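Local coordinates for uncharacterized protein (PDB 4OBI) that is of unknown function but binds a zinc ion in its NusG domain II (DUF1312) region, part of a longer protein that probably has a transmembrane helix, at residues Thr11-Val15 / Val25-Lys29; Leu16-Asn20 / Pro86-Phe90; Gly44-Leu48 / Lys59-Cys63; Trp73-Pro77 / Thr92-Ser96. One frame throughout, in Å; residues are numbered along the deposited sequence.

Contact 1. Residues Thr11-Val15 / Val25-Lys29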
loop_
_atom_site.group_PDB
_atom_site.type_symbol
_atom_site.label_atom_id
_atom_site.label_comp_id
_atom_site.label_asym_id
_atom_site.label_seq_id
_atom_site.Cartn_x
_atom_site.Cartn_y
_atom_site.Cartn_z
ATOM N N THR A 11 -5.713 -4.998 -16.396
ATOM C CA THR A 11 -4.692 -5.242 -15.328
ATOM C C THR A 11 -4.267 -3.927 -14.666
ATOM O O THR A 11 -4.097 -2.906 -15.338
ATOM C CB THR A 11 -3.449 -5.987 -15.873
ATOM O OG1 THR A 11 -2.450 -6.089 -14.846
ATOM C CG2 THR A 11 -2.858 -5.275 -17.098
ATOM N N TYR A 12 -4.099 -3.959 -13.349
ATOM C CA TYR A 12 -3.785 -2.752 -12.602
ATOM C C TYR A 12 -2.472 -2.906 -11.855
ATOM O O TYR A 12 -1.911 -3.997 -11.767
ATOM C CB TYR A 12 -4.921 -2.415 -11.639
ATOM C CG TYR A 12 -6.264 -2.296 -12.328
ATOM C CD1 TYR A 12 -6.485 -1.325 -13.301
ATOM C CD2 TYR A 12 -7.309 -3.152 -12.009
ATOM C CE1 TYR A 12 -7.709 -1.213 -13.942
ATOM C CE2 TYR A 12 -8.537 -3.054 -12.643
ATOM C CZ TYR A 12 -8.733 -2.081 -13.606
ATOM O OH TYR A 12 -9.958 -1.988 -14.239
ATOM N N GLN A 13 -1.984 -1.790 -11.342
ATOM C CA GLN A 13 -0.769 -1.777 -10.552
ATOM C C GLN A 13 -0.961 -0.848 -9.367
ATOM O O GLN A 13 -1.649 0.171 -9.481
ATOM C CB GLN A 13 0.416 -1.344 -11.422
ATOM C CG GLN A 13 0.312 0.073 -11.982
ATOM C CD GLN A 13 1.219 0.309 -13.178
ATOM O OE1 GLN A 13 1.635 -0.633 -13.864
ATOM N NE2 GLN A 13 1.508 1.571 -13.453
ATOM N N ALA A 14 -0.373 -1.213 -8.228
ATOM C CA ALA A 14 -0.414 -0.392 -7.021
ATOM C C ALA A 14 0.900 0.351 -6.865
ATOM O O ALA A 14 1.970 -0.240 -6.994
ATOM C CB ALA A 14 -0.670 -1.251 -5.793
ATOM N N VAL A 15 0.811 1.647 -6.589
ATOM C CA VAL A 15 1.973 2.510 -6.460
ATOM C C VAL A 15 2.127 2.933 -4.999
ATOM O O VAL A 15 1.239 3.567 -4.424
ATOM C CB VAL A 15 1.799 3.768 -7.346
ATOM C CG1 VAL A 15 2.992 4.708 -7.217
ATOM C CG2 VAL A 15 1.551 3.351 -8.795
ATOM N N VAL A 25 6.307 -0.423 -7.153
ATOM C CA VAL A 25 5.082 -0.610 -7.925
ATOM C C VAL A 25 4.781 -2.108 -7.917
ATOM O O VAL A 25 5.630 -2.903 -8.311
ATOM C CB VAL A 25 5.222 -0.106 -9.374
ATOM C CG1 VAL A 25 3.946 -0.375 -10.168
ATOM C CG2 VAL A 25 5.549 1.384 -9.398
ATOM N N PHE A 26 3.591 -2.472 -7.441
ATOM C CA PHE A 26 3.174 -3.873 -7.335
ATOM C C PHE A 26 2.181 -4.199 -8.445
ATOM O O PHE A 26 1.181 -3.499 -8.622
ATOM C CB PHE A 26 2.484 -4.153 -5.991
ATOM C CG PHE A 26 3.278 -3.744 -4.775
ATOM C CD1 PHE A 26 4.145 -4.637 -4.154
ATOM C CD2 PHE A 26 3.127 -2.485 -4.222
ATOM C CE1 PHE A 26 4.862 -4.274 -3.025
ATOM C CE2 PHE A 26 3.839 -2.116 -3.092
ATOM C CZ PHE A 26 4.705 -3.008 -2.493
ATOM N N ASP A 27 2.448 -5.277 -9.172
ATOM C CA ASP A 27 1.518 -5.737 -10.189
ATOM C C ASP A 27 0.354 -6.423 -9.483
ATOM O O ASP A 27 0.549 -7.214 -8.564
ATOM C CB ASP A 27 2.212 -6.668 -11.175
ATOM C CG ASP A 27 3.251 -5.948 -12.018
ATOM O OD1 ASP A 27 2.966 -4.816 -12.475
ATOM O OD2 ASP A 27 4.350 -6.508 -12.219
ATOM N N LEU A 28 -0.862 -6.077 -9.883
ATOM C CA LEU A 28 -2.053 -6.642 -9.264
ATOM C C LEU A 28 -2.665 -7.656 -10.223
ATOM O O LEU A 28 -3.437 -7.296 -11.099
ATOM C CB LEU A 28 -3.047 -5.533 -8.907
ATOM C CG LEU A 28 -2.586 -4.543 -7.829
ATOM C CD1 LEU A 28 -3.685 -3.524 -7.539
ATOM C CD2 LEU A 28 -2.167 -5.254 -6.551
ATOM N N LYS A 29 -2.279 -8.919 -10.063
ATOM C CA LYS A 29 -2.721 -9.997 -10.945
ATOM C C LYS A 29 -3.707 -10.905 -10.214
ATOM O O LYS A 29 -3.421 -11.369 -9.113
ATOM C CB LYS A 29 -1.515 -10.807 -11.422
HETATM O O HOH W 1 -5.549 -5.974 -11.428
HETATM O O HOH W 2 4.467 -2.569 -13.652
#
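Three backbone hydrogen bonds carry this pairing. Ala-14 and Phe-26 form an antiparallel hydrogen-bonded pair, with Ala-14 N to Phe-26 O at 2.8 Å and Phe-26 N to Ala-14 O at 2.8 Å (163° and 165°). Leu-28 N donates to Tyr-12 O at 3.0 Å. The return bond is replaced by water 1, which accepts from Tyr-12 N (3.1 Å) and donates to Leu-28 O (2.5 Å); solvent fills the widening end. A second water joins Asp-27 OD1 (2.9 Å) to Gln-13 OE1 (3.4 Å, weak); the NE2 of Gln-13 is bonded to Glu-94 of the next strand. CA-H...O contacts, Gln-13 CA to Phe-26 O (3.2 Å) and Val-25 CA to Ala-14 O (3.3 Å), supplement the ladder. Ala-14 CB packs on its partner Phe-26 CB (4.3 Å) and diagonally on Leu-28 CD1 (4.2 Å), on the face where Ile-56 touches Ala-14 and Phe-26. Gln-13, Val-15, Val-25 and Asp-27 occupy the other face. Segment axes 4.6 Å apart at 152° show a twisted antiparallel pair; strands 12-18 and 21-28, consecutive in the chain, make a beta hairpin at the edge of a four-stranded sheet.

Contact 2. Residues Leu16-Asn20 / Pro86-Phe90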
loop_
_atom_site.group_PDB
_atom_site.type_symbol
_atom_site.label_atom_id
_atom_site.label_comp_id
_atom_site.label_asym_id
_atom_site.label_seq_id
_atom_site.Cartn_x
_atom_site.Cartn_y
_atom_site.Cartn_z
ATOM N N LEU A 16 3.269 2.584 -4.414
ATOM C CA LEU A 16 3.590 2.916 -3.036
ATOM C C LEU A 16 4.553 4.091 -3.013
ATOM O O LEU A 16 5.641 4.016 -3.576
ATOM C CB LEU A 16 4.225 1.707 -2.342
ATOM C CG LEU A 16 4.807 1.919 -0.941
ATOM C CD1 LEU A 16 3.724 2.349 0.029
ATOM C CD2 LEU A 16 5.490 0.651 -0.459
ATOM N N LYS A 17 4.134 5.172 -2.360
ATOM C CA LYS A 17 4.903 6.397 -2.288
ATOM C C LYS A 17 5.088 6.744 -0.823
ATOM O O LYS A 17 4.125 6.683 -0.046
ATOM C CB LYS A 17 4.147 7.523 -2.992
ATOM C CG LYS A 17 4.839 8.872 -2.940
ATOM C CD LYS A 17 4.183 9.875 -3.878
ATOM C CE LYS A 17 2.823 10.323 -3.376
ATOM N NZ LYS A 17 2.195 11.317 -4.297
ATOM N N VAL A 18 6.323 7.069 -0.444
ATOM C CA VAL A 18 6.626 7.516 0.915
ATOM C C VAL A 18 7.533 8.733 0.831
ATOM O O VAL A 18 8.507 8.736 0.073
ATOM C CB VAL A 18 7.351 6.437 1.751
ATOM C CG1 VAL A 18 7.516 6.903 3.198
ATOM C CG2 VAL A 18 6.602 5.123 1.691
ATOM N N ASP A 19 7.211 9.764 1.608
ATOM C CA ASP A 19 7.972 11.004 1.602
ATOM C C ASP A 19 8.199 11.488 0.175
ATOM O O ASP A 19 9.303 11.924 -0.182
ATOM C CB ASP A 19 9.312 10.825 2.327
ATOM C CG ASP A 19 9.142 10.494 3.805
ATOM O OD1 ASP A 19 8.170 10.980 4.421
ATOM O OD2 ASP A 19 9.995 9.759 4.353
ATOM N N ASN A 20 7.142 11.377 -0.637
ATOM C CA ASN A 20 7.104 11.917 -1.997
ATOM C C ASN A 20 7.997 11.186 -2.991
ATOM O O ASN A 20 8.271 11.702 -4.074
ATOM C CB ASN A 20 7.428 13.410 -1.993
ATOM C CG ASN A 20 6.497 14.196 -1.105
ATOM O OD1 ASN A 20 6.875 14.640 -0.008
ATOM N ND2 ASN A 20 5.261 14.361 -1.560
ATOM N N PRO A 86 0.482 10.167 9.034
ATOM C CA PRO A 86 1.604 10.315 9.973
ATOM C C PRO A 86 2.957 9.850 9.413
ATOM O O PRO A 86 3.985 10.415 9.780
ATOM C CB PRO A 86 1.181 9.445 11.169
ATOM C CG PRO A 86 -0.302 9.387 11.081
ATOM C CD PRO A 86 -0.594 9.344 9.614
ATOM N N HIS A 87 2.951 8.849 8.532
ATOM C CA HIS A 87 4.190 8.356 7.920
ATOM C C HIS A 87 4.423 8.908 6.508
ATOM O O HIS A 87 5.401 8.551 5.848
ATOM C CB HIS A 87 4.193 6.831 7.889
ATOM C CG HIS A 87 4.196 6.200 9.249
ATOM N ND1 HIS A 87 4.073 4.841 9.431
ATOM C CD2 HIS A 87 4.291 6.739 10.487
ATOM C CE1 HIS A 87 4.096 4.568 10.723
ATOM N NE2 HIS A 87 4.233 5.703 11.387
ATOM N N ASN A 88 3.527 9.786 6.056
ATOM C CA ASN A 88 3.588 10.367 4.714
ATOM C C ASN A 88 3.670 9.287 3.621
ATOM O O ASN A 88 4.481 9.376 2.690
ATOM C CB ASN A 88 4.767 11.333 4.611
ATOM C CG ASN A 88 4.556 12.400 3.557
ATOM O OD1 ASN A 88 3.444 12.591 3.063
ATOM N ND2 ASN A 88 5.620 13.119 3.221
ATOM N N LEU A 89 2.822 8.276 3.766
ATOM C CA LEU A 89 2.818 7.094 2.916
ATOM C C LEU A 89 1.457 6.927 2.238
ATOM O O LEU A 89 0.416 7.095 2.882
ATOM C CB LEU A 89 3.144 5.861 3.747
ATOM C CG LEU A 89 3.052 4.478 3.075
ATOM C CD1 LEU A 89 4.062 3.531 3.708
ATOM C CD2 LEU A 89 1.662 3.851 3.115
ATOM N N PHE A 90 1.473 6.579 0.948
ATOM C CA PHE A 90 0.262 6.478 0.138
ATOM C C PHE A 90 0.349 5.271 -0.788
ATOM O O PHE A 90 1.420 4.959 -1.306
ATOM C CB PHE A 90 0.063 7.748 -0.703
ATOM C CG PHE A 90 -0.068 8.990 0.121
ATOM C CD1 PHE A 90 1.057 9.684 0.526
ATOM C CD2 PHE A 90 -1.317 9.438 0.531
ATOM C CE1 PHE A 90 0.943 10.806 1.319
ATOM C CE2 PHE A 90 -1.436 10.563 1.324
ATOM C CZ PHE A 90 -0.302 11.253 1.711
HETATM O O HOH W 3 4.417 10.670 0.076
HETATM O O HOH W 4 5.270 15.798 2.163
#
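Backbone polar groups are well matched where strands 12-18 and 89-95 meet. Lys-17 N donates to Phe-90 O at 2.9 Å (170°) and Phe-90 N returns to Lys-17 O at 2.8 Å (157°), defining a hydrogen-bonded antiparallel pair. Asn-88 O accepts twice, from Asp-19 N at 3.0 Å and from water 3 at 2.9 Å; that water in turn accepts from Asn-20 N at 2.9 Å. Water 4 spans the amides, donating to Asn-20 OD1 and accepting from Asn-88 ND2, each at 2.9 Å. His-87 ND1 is satisfied by Asn-47, beside the zinc site, and Lys-17 NZ by a tetraethylene glycol, probably from the crystallisation liquor. Val-18 and Leu-89, the non-hydrogen-bonded pair with CA atoms 4.3 Å apart, pack through Val-18 CG2 and Leu-89 CD1 at 3.6 Å; Tyr-39 of the second sheet touches both. Asn-88 (phi/psi 54/46) and Leu-89 both face Cys-84, a zinc ligand: a G1 beta bulge at the start of a central strand of the antiparallel sheet.

Contact 3. Residues Gly44-Leu48 / Lys59-Cys63. With ZN (zinc ion), chain C.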
loop_
_atom_site.group_PDB
_atom_site.type_symbol
_atom_site.label_atom_id
_atom_site.label_comp_id
_atom_site.label_asym_id
_atom_site.label_seq_id
_atom_site.Cartn_x
_atom_site.Cartn_y
_atom_site.Cartn_z
ATOM N N GLY A 44 11.913 4.014 13.034
ATOM C CA GLY A 44 11.074 2.938 13.561
ATOM C C GLY A 44 9.649 2.947 13.041
ATOM O O GLY A 44 8.931 1.966 13.192
ATOM N N ASP A 45 9.230 4.049 12.430
ATOM C CA ASP A 45 7.911 4.102 11.813
ATOM C C ASP A 45 7.839 3.040 10.731
ATOM O O ASP A 45 8.770 2.902 9.944
ATOM C CB ASP A 45 7.645 5.481 11.223
ATOM C CG ASP A 45 7.392 6.527 12.291
ATOM O OD1 ASP A 45 7.410 6.194 13.501
ATOM O OD2 ASP A 45 7.166 7.689 11.915
ATOM N N TYR A 46 6.755 2.264 10.724
ATOM C CA TYR A 46 6.607 1.208 9.740
ATOM C C TYR A 46 5.167 0.981 9.317
ATOM O O TYR A 46 4.222 1.319 10.038
ATOM C CB TYR A 46 7.222 -0.105 10.243
ATOM C CG TYR A 46 6.335 -0.922 11.149
ATOM C CD1 TYR A 46 6.294 -0.669 12.508
ATOM C CD2 TYR A 46 5.556 -1.958 10.649
ATOM C CE1 TYR A 46 5.489 -1.417 13.353
ATOM C CE2 TYR A 46 4.740 -2.711 11.480
ATOM C CZ TYR A 46 4.706 -2.433 12.834
ATOM O OH TYR A 46 3.905 -3.176 13.682
ATOM N N ASN A 47 5.034 0.429 8.115
ATOM C CA ASN A 47 3.774 -0.000 7.552
ATOM C C ASN A 47 4.059 -1.271 6.795
ATOM O O ASN A 47 4.994 -1.321 5.986
ATOM C CB ASN A 47 3.218 1.019 6.573
ATOM C CG ASN A 47 3.053 2.381 7.188
ATOM O OD1 ASN A 47 4.023 3.098 7.382
ATOM N ND2 ASN A 47 1.819 2.748 7.490
ATOM N N LEU A 48 3.270 -2.297 7.069
ATOM C CA LEU A 48 3.432 -3.578 6.408
ATOM C C LEU A 48 2.394 -3.715 5.304
ATOM O O LEU A 48 1.197 -3.774 5.571
ATOM C CB LEU A 48 3.305 -4.714 7.416
ATOM C CG LEU A 48 3.580 -6.109 6.864
ATOM C CD1 LEU A 48 5.030 -6.237 6.418
ATOM C CD2 LEU A 48 3.241 -7.150 7.917
ATOM N N LYS A 59 -1.409 -4.155 6.174
ATOM C CA LYS A 59 -1.814 -5.188 7.130
ATOM C C LYS A 59 -1.592 -4.761 8.579
ATOM O O LYS A 59 -2.342 -5.144 9.478
ATOM C CB LYS A 59 -1.022 -6.473 6.864
ATOM C CG LYS A 59 -1.419 -7.636 7.753
ATOM C CD LYS A 59 -0.725 -8.913 7.328
ATOM C CE LYS A 59 -1.029 -10.039 8.296
ATOM N NZ LYS A 59 -0.352 -11.286 7.863
ATOM N N GLU A 60 -0.544 -3.979 8.795
ATOM C CA GLU A 60 -0.063 -3.677 10.122
ATOM C C GLU A 60 0.737 -2.384 10.045
ATOM O O GLU A 60 1.367 -2.105 9.020
ATOM C CB GLU A 60 0.813 -4.842 10.616
ATOM C CG GLU A 60 1.342 -4.714 12.033
ATOM C CD GLU A 60 2.275 -5.856 12.415
ATOM O OE1 GLU A 60 1.986 -7.018 12.054
ATOM O OE2 GLU A 60 3.294 -5.591 13.092
ATOM N N ALA A 61 0.708 -1.595 11.118
ATOM C CA ALA A 61 1.475 -0.348 11.199
ATOM C C ALA A 61 1.600 0.118 12.647
ATOM O O ALA A 61 0.912 -0.409 13.518
ATOM C CB ALA A 61 0.810 0.732 10.362
ATOM N N ASN A 62 2.471 1.097 12.902
ATOM C CA ASN A 62 2.627 1.667 14.257
ATOM C C ASN A 62 2.416 3.176 14.318
ATOM O O ASN A 62 2.935 3.847 15.206
ATOM C CB ASN A 62 3.983 1.312 14.862
ATOM C CG ASN A 62 5.145 1.905 14.090
ATOM O OD1 ASN A 62 4.974 2.498 13.020
ATOM N ND2 ASN A 62 6.342 1.736 14.628
ATOM N N CYS A 63 1.641 3.701 13.372
ATOM C CA CYS A 63 1.172 5.071 13.457
ATOM C C CYS A 63 0.144 5.178 14.585
ATOM O O CYS A 63 -0.338 4.173 15.096
ATOM C CB CYS A 63 0.547 5.502 12.143
ATOM S SG CYS A 63 -0.791 4.420 11.614
HETATM ZN ZN ZN C . -1.112 5.073 9.468
HETATM O O HOH W 5 4.530 5.979 14.132
HETATM O O HOH W 6 -2.549 6.423 9.629
#
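Here the open end of the beta hairpin formed by strands 46-52 and 55-61 runs into the zinc site. Axes 4.7 Å apart at 175° show an almost exactly antiparallel pair. Within the strands, Leu-48 N donates to Glu-60 O and Lys-59 N to Leu-48 O, both at 2.7 Å. Asn-62 N to Tyr-46 O is a weak bond of 3.4 Å. The side chain of Asn-62 takes over there, its OD1 accepting from Tyr-46 N at 2.9 Å and its ND2 donating to Gly-44 O at 3.0 Å, so one amide holds the incoming loop. Tyr-46 reaches back across the pair, its OH donating to Glu-60 OE2 at 2.6 Å near the ring plane, while one ring face lies over Asn-62 N and Ala-61 C. Asn-47 and Ala-61, with CA atoms 4.3 Å apart, share the opposite face from Glu-60 and Leu-48; Asn-47 bonds His-87 and the zinc ligand Asp-68. Cys-63 SG binds ZN at 2.3 Å, with water 6 at 2.0 Å. Asp-68 and Cys-84 complete a four-ligand zinc site of two cysteines, one aspartate and water, built onto a hairpin end.

Contact 4. Residues Trp73-Pro77 / Thr92-Ser96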
loop_
_atom_site.group_PDB
_atom_site.type_symbol
_atom_site.label_atom_id
_atom_site.label_comp_id
_atom_site.label_asym_id
_atom_site.label_seq_id
_atom_site.Cartn_x
_atom_site.Cartn_y
_atom_site.Cartn_z
ATOM N N TRP A 73 -8.541 -3.400 2.197
ATOM C CA TRP A 73 -8.115 -3.692 0.831
ATOM C C TRP A 73 -8.611 -2.679 -0.191
ATOM O O TRP A 73 -9.720 -2.169 -0.075
ATOM C CB TRP A 73 -8.644 -5.061 0.392
ATOM C CG TRP A 73 -8.236 -6.241 1.229
ATOM C CD1 TRP A 73 -8.989 -6.865 2.174
ATOM C CD2 TRP A 73 -7.001 -6.965 1.155
ATOM N NE1 TRP A 73 -8.299 -7.937 2.704
ATOM C CE2 TRP A 73 -7.077 -8.019 2.092
ATOM C CE3 TRP A 73 -5.835 -6.820 0.392
ATOM C CZ2 TRP A 73 -6.029 -8.925 2.290
ATOM C CZ3 TRP A 73 -4.794 -7.721 0.585
ATOM C CH2 TRP A 73 -4.898 -8.759 1.531
ATOM N N ILE A 74 -7.790 -2.410 -1.204
ATOM C CA ILE A 74 -8.254 -1.737 -2.422
ATOM C C ILE A 74 -7.744 -2.532 -3.617
ATOM O O ILE A 74 -6.801 -3.315 -3.498
ATOM C CB ILE A 74 -7.801 -0.257 -2.557
ATOM C CG1 ILE A 74 -6.273 -0.116 -2.671
ATOM C CG2 ILE A 74 -8.335 0.591 -1.404
ATOM C CD1 ILE A 74 -5.838 1.315 -2.923
ATOM N N SER A 75 -8.371 -2.311 -4.766
ATOM C CA SER A 75 -8.015 -3.033 -5.980
ATOM C C SER A 75 -8.287 -2.289 -7.290
ATOM O O SER A 75 -7.825 -2.735 -8.332
ATOM C CB SER A 75 -8.755 -4.378 -5.998
ATOM O OG SER A 75 -10.161 -4.200 -6.154
ATOM N N LYS A 76 -9.034 -1.180 -7.247
ATOM C CA LYS A 76 -9.480 -0.488 -8.463
ATOM C C LYS A 76 -8.913 0.924 -8.524
ATOM O O LYS A 76 -8.727 1.552 -7.480
ATOM C CB LYS A 76 -11.009 -0.410 -8.522
ATOM C CG LYS A 76 -11.724 -1.749 -8.403
ATOM C CD LYS A 76 -11.377 -2.688 -9.537
ATOM C CE LYS A 76 -12.125 -3.998 -9.388
ATOM N NZ LYS A 76 -11.871 -4.909 -10.532
ATOM N N PRO A 77 -8.644 1.429 -9.745
ATOM C CA PRO A 77 -8.014 2.751 -9.882
ATOM C C PRO A 77 -8.769 3.920 -9.254
ATOM O O PRO A 77 -8.142 4.844 -8.725
ATOM C CB PRO A 77 -7.899 2.944 -11.392
ATOM C CG PRO A 77 -7.898 1.572 -11.958
ATOM C CD PRO A 77 -8.740 0.728 -11.042
ATOM N N THR A 92 -1.802 3.974 -4.141
ATOM C CA THR A 92 -2.873 4.181 -5.115
ATOM C C THR A 92 -2.820 3.085 -6.165
ATOM O O THR A 92 -1.767 2.513 -6.446
ATOM C CB THR A 92 -2.817 5.579 -5.778
ATOM O OG1 THR A 92 -4.058 5.856 -6.439
ATOM C CG2 THR A 92 -1.688 5.682 -6.789
ATOM N N VAL A 93 -3.982 2.756 -6.716
ATOM C CA VAL A 93 -4.072 1.787 -7.796
ATOM C C VAL A 93 -4.261 2.564 -9.100
ATOM O O VAL A 93 -4.940 3.601 -9.125
ATOM C CB VAL A 93 -5.240 0.796 -7.568
ATOM C CG1 VAL A 93 -5.485 -0.063 -8.800
ATOM C CG2 VAL A 93 -4.956 -0.075 -6.355
ATOM N N GLU A 94 -3.637 2.083 -10.171
ATOM C CA GLU A 94 -3.729 2.742 -11.477
ATOM C C GLU A 94 -3.625 1.719 -12.603
ATOM O O GLU A 94 -3.163 0.606 -12.384
ATOM C CB GLU A 94 -2.643 3.818 -11.613
ATOM C CG GLU A 94 -1.219 3.278 -11.635
ATOM C CD GLU A 94 -0.151 4.369 -11.636
ATOM O OE1 GLU A 94 -0.424 5.527 -11.233
ATOM O OE2 GLU A 94 0.988 4.053 -12.046
ATOM N N ALA A 95 -4.058 2.097 -13.805
ATOM C CA ALA A 95 -3.964 1.207 -14.958
ATOM C C ALA A 95 -2.511 1.067 -15.400
ATOM O O ALA A 95 -1.685 1.939 -15.134
ATOM C CB ALA A 95 -4.822 1.717 -16.106
ATOM N N SER A 96 -2.209 -0.030 -16.088
ATOM C CA SER A 96 -0.862 -0.272 -16.617
ATOM C C SER A 96 -0.475 0.701 -17.750
ATOM O O SER A 96 0.593 0.565 -18.345
ATOM C CB SER A 96 -0.735 -1.729 -17.073
ATOM O OG SER A 96 -0.941 -2.606 -15.973
HETATM O O HOH W 7 -6.723 3.779 -6.156
#
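No direct hydrogen bond links these segments, which bury 255 Å² between them; the side-chain contacts are apolar. Val-93 is the focus, its CA-to-CB bond directed toward the loop: Val-93 CG2 meets Ile-74 CD1 at 3.8 Å and Val-93 CG1 meets Pro-77 CD at 4.0 Å. The same side chain also lies against loop carbonyls, with Val-93 CG1 3.6 Å from Ser-75 O and Val-93 CB 3.6 Å from Lys-76 O, so the loop backbone lies against it. Beyond Val-93, the proline ring extends along the strand, Pro-77 CB standing 4.2 Å from Glu-94 CA and Pro-77 CG 4.3 Å from Ala-95 N.

Polar links are weak or water-mediated. Pro-77 CA approaches Val-93 O at 3.3 Å with an angle of 143° at the hydrogen, a CA-H...O contact. Water 7 accepts from Val-93 N at 3.0 Å and lies 3.1 Å from Pro-77 O, bridging the two backbones where no direct N-H...O bond forms.

Both partners also pair with neighbouring elements. Ile-74 has a backbone bond to Ile-56 and its side chain touches that residue, while Glu-94 and Thr-92 pair with Gln-13 and Val-15 of strand 12-18. The result is plain, partly buried packing away from the zinc: an irregular loop, between helix 67-71 and strand 82-84, lies along a strand of the four-stranded antiparallel sheet, CA 74 to 77 running 36° from CA 93 to 95.

From the N terminus, contact 1 closes first, a short hairpin loop pairing strand 12-18 with strand 21-28. Contact 3 closes a second hairpin in the three-stranded sheet, wholly within the long loop that contact 2 closes between residues 16-20 and 86-90. Contact 4 then joins the loop after helix 67-71 to strand 89-95, closing a loop that holds strand 82-84. Contact 2 crosses both contact 1 and contact 4, sharing strand 12-18 with the former and strand 89-95 with the latter. Contacts 1 and 4 touch through the strand ladder and through Tyr-12 on Pro-77. His-87 bonds Asn-47, linking the loop before strand 89-95 to the three-stranded sheet beside the zinc.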